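Local coordinates for CheQ (Campylobacter jejuni subsp. jejuni, PDB 6A51), which is one of two regulators, with CheP, of transcription of cheVAW, the core chemotaxis operon of this pathogen, at residues I28-F33 with I61-N66; V86-F91 with K123-K128; C92-L97 with H139-I144. One frame throughout, in Å; residues are numbered along the deposited sequence.

Contact 1 (I28-F33 with I61-N66); sequences ILNAEF and IFLHRN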
loop_
_atom_site.group_PDB
_atom_site.type_symbol
_atom_site.label_atom_id
_atom_site.label_comp_id
_atom_site.label_asym_id
_atom_site.label_seq_id
_atom_site.Cartn_x
_atom_site.Cartn_y
_atom_site.Cartn_z
ATOM N N ILE A 28 9.741 7.180 -0.583
ATOM C CA ILE A 28 9.958 7.007 0.847
ATOM C C ILE A 28 8.893 7.798 1.594
ATOM O O ILE A 28 8.301 8.750 1.078
ATOM C CB ILE A 28 11.362 7.451 1.300
ATOM C CG1 ILE A 28 11.524 8.951 1.066
ATOM C CG2 ILE A 28 12.443 6.666 0.564
ATOM C CD1 ILE A 28 12.925 9.424 1.206
ATOM N N LEU A 29 8.651 7.383 2.825
ATOM C CA LEU A 29 7.648 8.023 3.650
ATOM C C LEU A 29 8.230 9.300 4.260
ATOM O O LEU A 29 9.313 9.277 4.850
ATOM C CB LEU A 29 7.200 7.042 4.723
ATOM C CG LEU A 29 6.093 7.424 5.682
ATOM C CD1 LEU A 29 4.755 7.333 4.997
ATOM C CD2 LEU A 29 6.147 6.481 6.866
ATOM N N ASN A 30 7.528 10.423 4.098
ATOM C CA ASN A 30 8.059 11.686 4.599
ATOM C C ASN A 30 8.174 11.670 6.117
ATOM O O ASN A 30 9.144 12.193 6.676
ATOM C CB ASN A 30 7.182 12.855 4.142
ATOM C CG ASN A 30 7.642 14.198 4.724
ATOM O OD1 ASN A 30 8.771 14.645 4.487
ATOM N ND2 ASN A 30 6.764 14.844 5.484
ATOM N N ALA A 31 7.193 11.059 6.791
ATOM C CA ALA A 31 7.200 10.964 8.249
ATOM C C ALA A 31 8.494 10.362 8.773
ATOM O O ALA A 31 8.980 10.747 9.843
ATOM C CB ALA A 31 6.008 10.131 8.726
ATOM N N GLU A 32 9.068 9.418 8.035
ATOM C CA GLU A 32 10.312 8.787 8.453
ATOM C C GLU A 32 11.530 9.549 7.947
ATOM O O GLU A 32 12.500 9.725 8.692
ATOM C CB GLU A 32 10.346 7.325 7.976
ATOM C CG GLU A 32 11.697 6.643 8.138
ATOM C CD GLU A 32 11.757 5.235 7.549
ATOM O OE1 GLU A 32 11.750 4.269 8.346
ATOM O OE2 GLU A 32 11.835 5.092 6.304
ATOM N N PHE A 33 11.486 10.030 6.702
ATOM C CA PHE A 33 12.651 10.681 6.106
ATOM C C PHE A 33 13.029 11.961 6.834
ATOM O O PHE A 33 14.214 12.256 6.997
ATOM C CB PHE A 33 12.393 10.998 4.637
ATOM C CG PHE A 33 13.346 12.007 4.060
ATOM C CD1 PHE A 33 14.582 11.603 3.556
ATOM C CD2 PHE A 33 13.010 13.363 4.009
ATOM C CE1 PHE A 33 15.479 12.529 3.011
ATOM C CE2 PHE A 33 13.898 14.300 3.464
ATOM C CZ PHE A 33 15.138 13.883 2.965
ATOM N N ILE A 61 2.136 11.723 3.221
ATOM C CA ILE A 61 2.966 12.232 2.141
ATOM C C ILE A 61 4.079 11.246 1.859
ATOM O O ILE A 61 4.749 10.790 2.787
ATOM C CB ILE A 61 3.538 13.613 2.490
ATOM C CG1 ILE A 61 2.391 14.599 2.686
ATOM C CG2 ILE A 61 4.466 14.079 1.389
ATOM C CD1 ILE A 61 1.459 14.647 1.503
ATOM N N PHE A 62 4.284 10.928 0.580
ATOM C CA PHE A 62 5.435 10.160 0.132
ATOM C C PHE A 62 6.281 11.025 -0.800
ATOM O O PHE A 62 5.747 11.763 -1.632
ATOM C CB PHE A 62 4.995 8.873 -0.580
ATOM C CG PHE A 62 4.224 7.929 0.303
ATOM C CD1 PHE A 62 2.857 8.077 0.474
ATOM C CD2 PHE A 62 4.871 6.908 0.982
ATOM C CE1 PHE A 62 2.147 7.227 1.298
ATOM C CE2 PHE A 62 4.169 6.048 1.814
ATOM C CZ PHE A 62 2.805 6.209 1.973
ATOM N N LEU A 63 7.600 10.930 -0.658
ATOM C CA LEU A 63 8.538 11.684 -1.478
ATOM C C LEU A 63 9.149 10.763 -2.517
ATOM O O LEU A 63 9.585 9.655 -2.195
ATOM C CB LEU A 63 9.639 12.308 -0.623
ATOM C CG LEU A 63 9.104 13.204 0.501
ATOM C CD1 LEU A 63 10.193 13.605 1.494
ATOM C CD2 LEU A 63 8.438 14.413 -0.110
ATOM N N HIS A 64 9.179 11.219 -3.760
ATOM C CA HIS A 64 9.819 10.443 -4.808
ATOM C C HIS A 64 11.330 10.521 -4.624
ATOM O O HIS A 64 11.871 11.609 -4.382
ATOM C CB HIS A 64 9.384 10.970 -6.172
ATOM C CG HIS A 64 9.679 10.044 -7.304
ATOM N ND1 HIS A 64 10.953 9.607 -7.596
ATOM C CD2 HIS A 64 8.863 9.472 -8.219
ATOM C CE1 HIS A 64 10.911 8.803 -8.642
ATOM N NE2 HIS A 64 9.656 8.708 -9.043
ATOM N N ARG A 65 12.010 9.363 -4.723
ATOM C CA ARG A 65 13.410 9.264 -4.294
ATOM C C ARG A 65 14.332 10.132 -5.130
ATOM O O ARG A 65 15.366 10.595 -4.632
ATOM C CB ARG A 65 13.901 7.821 -4.364
ATOM C CG ARG A 65 13.138 6.883 -3.506
ATOM C CD ARG A 65 13.355 5.421 -3.860
ATOM N NE ARG A 65 13.170 4.663 -2.643
ATOM C CZ ARG A 65 14.132 4.410 -1.771
ATOM N NH1 ARG A 65 15.371 4.812 -2.033
ATOM N NH2 ARG A 65 13.856 3.747 -0.649
ATOM N N ASN A 66 13.985 10.331 -6.400
ATOM C CA ASN A 66 14.732 11.140 -7.348
ATOM C C ASN A 66 14.824 12.597 -6.894
ATOM O O ASN A 66 15.916 13.175 -6.939
ATOM C CB ASN A 66 14.060 10.952 -8.715
ATOM C CG ASN A 66 14.707 11.729 -9.845
ATOM O OD1 ASN A 66 15.655 12.498 -9.650
ATOM N ND2 ASN A 66 14.214 11.485 -11.067
HETATM O O HOH W 1 4.936 10.924 5.452
#
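Ile28 and Leu63 form an antiparallel, hydrogen-bonded pair between strand 27-29, outermost in a mixed four-stranded sheet, and strand 62-64. Ile28 N donates to Leu63 O over 3.0 Å, and Leu63 N returns a bond to Ile28 O at 2.9 Å with an N-H...O angle of 162°. At Leu29, the N-cap residue, the chain passes into helix 30-37, yet Asn30 N still donates to Ile61 O at 3.1 Å. The same Ile61 oxygen accepts from a water that in turn takes the N-H of Ala31, so the first turn of the helix is joined twice to Ile61 O, once directly and once through solvent.

On one face of the sheet Leu29 CD1 lies 3.5 Å from Phe62 CE2, and Phe124 adjoins both side chains. The other face carries Leu63, its CG anti to the carbonyl carbon (chi1 -56°) and on the side of Asn30 CB; its CD1 meets Asn30 OD1 at 3.5 Å and Phe33 CD2 at 3.8 Å, the Leu63 and Phe33 side chains crossing at about a right angle. Arg65 lays its guanidinium against Ile28 CG2, the methyl resting 3.4 Å above the plane and offset toward the rim. Asn30 ND2 has its partner elsewhere, in Lys41 O. The chemistry is therefore divided: backbone bonds fix the register and hold the helix start, while mainly apolar side chains pack on both faces.

Contact 2 (V86-F91 with K123-K128); sequences VLASAF and KFVNLK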
loop_
_atom_site.group_PDB
_atom_site.type_symbol
_atom_site.label_atom_id
_atom_site.label_comp_id
_atom_site.label_asym_id
_atom_site.label_seq_id
_atom_site.Cartn_x
_atom_site.Cartn_y
_atom_site.Cartn_z
ATOM N N VAL A 86 1.881 -0.945 -0.553
ATOM C CA VAL A 86 0.915 0.139 -0.638
ATOM C C VAL A 86 0.429 0.408 0.779
ATOM O O VAL A 86 0.558 -0.432 1.672
ATOM C CB VAL A 86 -0.278 -0.195 -1.558
ATOM C CG1 VAL A 86 0.198 -0.711 -2.899
ATOM C CG2 VAL A 86 -1.190 -1.205 -0.885
ATOM N N LEU A 87 -0.104 1.605 0.991
ATOM C CA LEU A 87 -0.742 1.904 2.266
ATOM C C LEU A 87 -1.856 0.896 2.530
ATOM O O LEU A 87 -2.602 0.521 1.619
ATOM C CB LEU A 87 -1.309 3.317 2.234
ATOM C CG LEU A 87 -1.015 4.269 3.372
ATOM C CD1 LEU A 87 0.428 4.142 3.773
ATOM C CD2 LEU A 87 -1.297 5.650 2.852
ATOM N N ALA A 88 -1.964 0.439 3.779
ATOM C CA ALA A 88 -2.982 -0.563 4.099
ATOM C C ALA A 88 -4.387 -0.028 3.864
ATOM O O ALA A 88 -5.242 -0.742 3.324
ATOM C CB ALA A 88 -2.826 -1.034 5.542
ATOM N N SER A 89 -4.651 1.222 4.279
ATOM C CA SER A 89 -5.937 1.862 3.988
ATOM C C SER A 89 -6.243 1.874 2.491
ATOM O O SER A 89 -7.401 1.713 2.086
ATOM C CB SER A 89 -5.942 3.293 4.516
ATOM O OG SER A 89 -4.779 3.976 4.060
ATOM N N ALA A 90 -5.223 2.085 1.655
ATOM C CA ALA A 90 -5.431 2.054 0.211
ATOM C C ALA A 90 -5.748 0.645 -0.262
ATOM O O ALA A 90 -6.619 0.450 -1.121
ATOM C CB ALA A 90 -4.199 2.591 -0.525
ATOM N N PHE A 91 -5.044 -0.350 0.285
ATOM C CA PHE A 91 -5.349 -1.739 -0.031
ATOM C C PHE A 91 -6.802 -2.060 0.288
ATOM O O PHE A 91 -7.491 -2.702 -0.514
ATOM C CB PHE A 91 -4.397 -2.662 0.728
ATOM C CG PHE A 91 -4.636 -4.127 0.489
ATOM C CD1 PHE A 91 -5.506 -4.845 1.299
ATOM C CD2 PHE A 91 -3.966 -4.796 -0.518
ATOM C CE1 PHE A 91 -5.723 -6.210 1.089
ATOM C CE2 PHE A 91 -4.173 -6.162 -0.734
ATOM C CZ PHE A 91 -5.061 -6.865 0.077
ATOM N N LYS A 123 0.651 1.656 8.635
ATOM C CA LYS A 123 0.581 0.247 8.239
ATOM C C LYS A 123 0.602 0.110 6.716
ATOM O O LYS A 123 -0.172 0.774 6.019
ATOM C CB LYS A 123 -0.684 -0.412 8.801
ATOM C CG LYS A 123 -0.607 -1.949 8.919
ATOM C CD LYS A 123 -1.983 -2.578 9.211
ATOM C CE LYS A 123 -2.599 -2.067 10.509
ATOM N NZ LYS A 123 -4.103 -2.131 10.509
ATOM N N PHE A 124 1.479 -0.760 6.202
ATOM C CA PHE A 124 1.565 -1.063 4.778
ATOM C C PHE A 124 1.257 -2.536 4.512
ATOM O O PHE A 124 1.441 -3.398 5.370
ATOM C CB PHE A 124 2.949 -0.739 4.208
ATOM C CG PHE A 124 3.345 0.692 4.346
ATOM C CD1 PHE A 124 3.776 1.191 5.571
ATOM C CD2 PHE A 124 3.307 1.542 3.250
ATOM C CE1 PHE A 124 4.148 2.511 5.707
ATOM C CE2 PHE A 124 3.688 2.863 3.370
ATOM C CZ PHE A 124 4.104 3.351 4.605
ATOM N N VAL A 125 0.793 -2.814 3.295
ATOM C CA VAL A 125 0.513 -4.165 2.820
ATOM C C VAL A 125 1.344 -4.397 1.568
ATOM O O VAL A 125 1.494 -3.489 0.743
ATOM C CB VAL A 125 -0.984 -4.377 2.500
ATOM C CG1 VAL A 125 -1.187 -5.720 1.851
ATOM C CG2 VAL A 125 -1.830 -4.278 3.731
ATOM N N ASN A 126 1.881 -5.605 1.413
ATOM C CA ASN A 126 2.671 -5.908 0.224
ATOM C C ASN A 126 1.714 -6.392 -0.851
ATOM O O ASN A 126 1.388 -7.580 -0.937
ATOM C CB ASN A 126 3.750 -6.939 0.502
ATOM C CG ASN A 126 4.733 -7.044 -0.653
ATOM O OD1 ASN A 126 4.334 -7.078 -1.819
ATOM N ND2 ASN A 126 6.016 -7.053 -0.341
ATOM N N LEU A 127 1.268 -5.450 -1.689
ATOM C CA LEU A 127 0.299 -5.779 -2.728
ATOM C C LEU A 127 0.934 -6.651 -3.797
ATOM O O LEU A 127 0.281 -7.541 -4.353
ATOM C CB LEU A 127 -0.256 -4.499 -3.349
ATOM C CG LEU A 127 -1.364 -4.624 -4.390
ATOM C CD1 LEU A 127 -2.440 -5.484 -3.818
ATOM C CD2 LEU A 127 -1.927 -3.258 -4.694
ATOM N N LYS A 128 2.214 -6.405 -4.087
ATOM C CA LYS A 128 2.907 -7.155 -5.127
ATOM C C LYS A 128 2.911 -8.642 -4.815
ATOM O O LYS A 128 2.625 -9.464 -5.691
ATOM C CB LYS A 128 4.334 -6.635 -5.285
ATOM C CG LYS A 128 5.075 -7.207 -6.483
ATOM C CD LYS A 128 6.551 -6.835 -6.452
ATOM C CE LYS A 128 7.225 -7.084 -7.791
ATOM N NZ LYS A 128 7.476 -8.539 -8.024
HETATM O O HOH W 2 -2.431 2.525 6.270
#
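Phe91 lays one face of its ring over Val125 CG1, which stands 4.0 Å from the ring centroid and 19° off the ring normal, a CH-pi contact. The motif beneath is an antiparallel strand pair in which both chains run on into helices: strand 85-87 passes into helix 88-95, and strand 122-126 into helix 127-134. Phe91 belongs to the first helix; its first side-chain bond points toward strand 122-126, and CG is anti to the backbone N (chi1 179°). Leu127 CD1 then meets the same ring at its edge, near the plane, 3.6 Å from CE2. Leu127 CD2 turns to Val86 CG1, so its two methyls bridge the helix and strand of the other segment.

The backbone evidence for the pairing is reciprocal. Val86 N donates to Val125 O and Val125 N to Val86 O, both at 2.9 Å and both close to straight. Two residues on, Ala88 N donates to Lys123 O, tilted 28° from the carbonyl plane, while a water that donates to the same oxygen accepts from Ser89 N. The first turn of helix 88-95 is thus held to strand 122-126 at Lys123 O, and Ala88 CB packs against Val125 CG2 at 3.8 Å.

The Leu87 and Phe124 side chains leave their backbones in diverging directions, but the end of Leu87 comes back over the aromatic face. Strand 116-119 flanks Phe124 through Ile119, and Tyr55 of strand 52-55 touches Val86 and Leu87. The Leu87 methyl CD1 sits 4.0 Å from the Phe124 centroid, with CE2 as its nearest ring atom.

Contact 3 (C92-L97 with H139-I144); sequences CSFTGL and HQHIYI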
loop_
_atom_site.group_PDB
_atom_site.type_symbol
_atom_site.label_atom_id
_atom_site.label_comp_id
_atom_site.label_asym_id
_atom_site.label_seq_id
_atom_site.Cartn_x
_atom_site.Cartn_y
_atom_site.Cartn_z
ATOM N N CYS A 92 -7.296 -1.596 1.441
ATOM C CA CYS A 92 -8.686 -1.868 1.808
ATOM C C CYS A 92 -9.645 -1.075 0.938
ATOM O O CYS A 92 -10.719 -1.567 0.574
ATOM C CB CYS A 92 -8.917 -1.552 3.286
ATOM S SG CYS A 92 -7.948 -2.589 4.425
ATOM N N SER A 93 -9.280 0.160 0.599
ATOM C CA SER A 93 -10.059 0.924 -0.369
ATOM C C SER A 93 -10.112 0.194 -1.711
ATOM O O SER A 93 -11.191 -0.105 -2.231
ATOM C CB SER A 93 -9.441 2.327 -0.511
ATOM O OG SER A 93 -10.056 3.101 -1.531
ATOM N N PHE A 94 -8.943 -0.142 -2.256
ATOM C CA PHE A 94 -8.847 -0.799 -3.556
ATOM C C PHE A 94 -9.655 -2.099 -3.597
ATOM O O PHE A 94 -10.451 -2.317 -4.514
ATOM C CB PHE A 94 -7.366 -1.046 -3.849
ATOM C CG PHE A 94 -7.077 -1.626 -5.200
ATOM C CD1 PHE A 94 -7.511 -1.005 -6.349
ATOM C CD2 PHE A 94 -6.282 -2.755 -5.321
ATOM C CE1 PHE A 94 -7.203 -1.529 -7.598
ATOM C CE2 PHE A 94 -5.973 -3.279 -6.564
ATOM C CZ PHE A 94 -6.445 -2.668 -7.704
ATOM N N THR A 95 -9.479 -2.968 -2.602
ATOM C CA THR A 95 -10.041 -4.306 -2.665
ATOM C C THR A 95 -11.430 -4.397 -2.071
ATOM O O THR A 95 -12.064 -5.447 -2.195
ATOM C CB THR A 95 -9.161 -5.320 -1.919
ATOM O OG1 THR A 95 -9.155 -4.998 -0.520
ATOM C CG2 THR A 95 -7.747 -5.327 -2.444
ATOM N N GLY A 96 -11.898 -3.359 -1.386
ATOM C CA GLY A 96 -13.128 -3.501 -0.640
ATOM C C GLY A 96 -13.030 -4.337 0.614
ATOM O O GLY A 96 -14.050 -4.596 1.252
ATOM N N LEU A 97 -11.842 -4.796 0.984
ATOM C CA LEU A 97 -11.694 -5.544 2.225
ATOM C C LEU A 97 -11.950 -4.625 3.412
ATOM O O LEU A 97 -11.564 -3.455 3.394
ATOM C CB LEU A 97 -10.288 -6.140 2.300
ATOM C CG LEU A 97 -9.899 -6.954 3.526
ATOM C CD1 LEU A 97 -10.550 -8.318 3.443
ATOM C CD2 LEU A 97 -8.391 -7.082 3.602
ATOM N N HIS A 139 -1.746 -5.037 -13.099
ATOM C CA HIS A 139 -2.621 -3.951 -13.515
ATOM C C HIS A 139 -4.094 -4.281 -13.342
ATOM O O HIS A 139 -4.947 -3.444 -13.645
ATOM C CB HIS A 139 -2.309 -3.560 -14.963
ATOM C CG HIS A 139 -0.928 -2.999 -15.128
ATOM N ND1 HIS A 139 -0.219 -2.453 -14.076
ATOM C CD2 HIS A 139 -0.112 -2.922 -16.209
ATOM C CE1 HIS A 139 0.965 -2.053 -14.504
ATOM N NE2 HIS A 139 1.056 -2.325 -15.794
ATOM N N GLN A 140 -4.412 -5.462 -12.833
ATOM C CA GLN A 140 -5.796 -5.853 -12.657
ATOM C C GLN A 140 -6.371 -5.240 -11.390
ATOM O O GLN A 140 -5.686 -5.110 -10.371
ATOM C CB GLN A 140 -5.908 -7.374 -12.603
ATOM C CG GLN A 140 -6.331 -7.985 -13.922
ATOM C CD GLN A 140 -5.902 -9.407 -14.032
ATOM O OE1 GLN A 140 -4.712 -9.709 -13.919
ATOM N NE2 GLN A 140 -6.864 -10.312 -14.241
ATOM N N HIS A 141 -7.634 -4.844 -11.463
ATOM C CA HIS A 141 -8.353 -4.389 -10.290
ATOM C C HIS A 141 -8.987 -5.614 -9.645
ATOM O O HIS A 141 -9.918 -6.196 -10.200
ATOM C CB HIS A 141 -9.397 -3.336 -10.653
ATOM C CG HIS A 141 -9.884 -2.548 -9.474
ATOM N ND1 HIS A 141 -9.955 -1.169 -9.473
ATOM C CD2 HIS A 141 -10.315 -2.949 -8.250
ATOM C CE1 HIS A 141 -10.413 -0.755 -8.303
ATOM N NE2 HIS A 141 -10.638 -1.815 -7.543
ATOM N N ILE A 142 -8.475 -6.012 -8.491
ATOM C CA ILE A 142 -9.004 -7.145 -7.743
ATOM C C ILE A 142 -9.970 -6.627 -6.689
ATOM O O ILE A 142 -9.832 -5.512 -6.189
ATOM C CB ILE A 142 -7.870 -7.976 -7.100
ATOM C CG1 ILE A 142 -7.075 -7.119 -6.120
ATOM C CG2 ILE A 142 -6.915 -8.487 -8.173
ATOM C CD1 ILE A 142 -5.944 -7.852 -5.426
ATOM N N TYR A 143 -10.968 -7.436 -6.358
ATOM C CA TYR A 143 -11.769 -7.231 -5.164
ATOM C C TYR A 143 -11.752 -8.502 -4.331
ATOM O O TYR A 143 -11.553 -9.605 -4.854
ATOM C CB TYR A 143 -13.220 -6.857 -5.476
ATOM C CG TYR A 143 -14.047 -7.909 -6.213
ATOM C CD1 TYR A 143 -14.085 -7.940 -7.605
ATOM C CD2 TYR A 143 -14.817 -8.835 -5.520
ATOM C CE1 TYR A 143 -14.857 -8.862 -8.283
ATOM C CE2 TYR A 143 -15.593 -9.771 -6.193
ATOM C CZ TYR A 143 -15.604 -9.780 -7.570
ATOM O OH TYR A 143 -16.370 -10.696 -8.244
ATOM N N ILE A 144 -11.966 -8.325 -3.026
ATOM C CA ILE A 144 -11.990 -9.408 -2.054
ATOM C C ILE A 144 -13.348 -9.372 -1.380
ATOM O O ILE A 144 -13.786 -8.320 -0.912
ATOM C CB ILE A 144 -10.867 -9.280 -1.005
ATOM C CG1 ILE A 144 -9.499 -9.222 -1.670
ATOM C CG2 ILE A 144 -10.906 -10.453 -0.023
ATOM C CD1 ILE A 144 -8.369 -8.894 -0.700
HETATM O O HOH W 3 -15.243 -7.381 1.517
#
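This is a helix-end to strand contact, partly buried, in which the C-terminal turn of helix 88-95 meets the start of strand 142-146, an outermost strand of its sheet. Two hydrogen bonds define it. Ile144 N donates to Thr95 O at 3.0 Å, nearly straight, and His141 NE2 donates to Phe94 O at 3.1 Å with a more bent angle of 142°. Phe94 and His141 reach toward each other tip to tip: Phe94 CE1 sits over the centre of the imidazole, 3.2 Å above its plane, while the two ring planes are inclined by 38°. Tyr170 stacks on His141, and Tyr131 of helix 127-134 touches Phe94.

Apolar packing continues along the strand. Ile142 CG1 approaches Phe94 CE2 at 4.0 Å, Ile144 lies beside Thr95 with CD1 3.9 Å from CB, and Ile144 CG2 meets Leu97 CD1. Past the helix a water donates to both Gly96 O and Ile144 O. Gly96 has positive phi, as is common just after a helix. Thr95 OG1, set between the backbone N and the carbonyl carbon (chi1 65°), hydrogen-bonds Phe91 O one turn back and accepts from Leu97 N, completing an ST turn at the helix C terminus.

How the contacts relate
Read from the N terminus, contact 1 closes first: strand 27-29 and the start of helix 30-37 meet strand 62-64 across a loop of 27 residues. Contact 2 opens afterwards, in series. Contact 3 crosses it, because segment 92-97 lies inside the loop that contact 2 closes while segment 139-144 lies beyond it. Helix 88-95 serves both, Phe91 touching Leu97 and Ile144. Contacts 1 and 2 also touch, through Phe62 against Phe124 and Leu87, whereas contacts 1 and 3 stay apart, their nearest atoms about 13 Å from each other. Contact 2, in the antiparallel sheet of 85-87, 122-126 and 116-119, thus packs on contact 1 on one hand and contact 3 on the other.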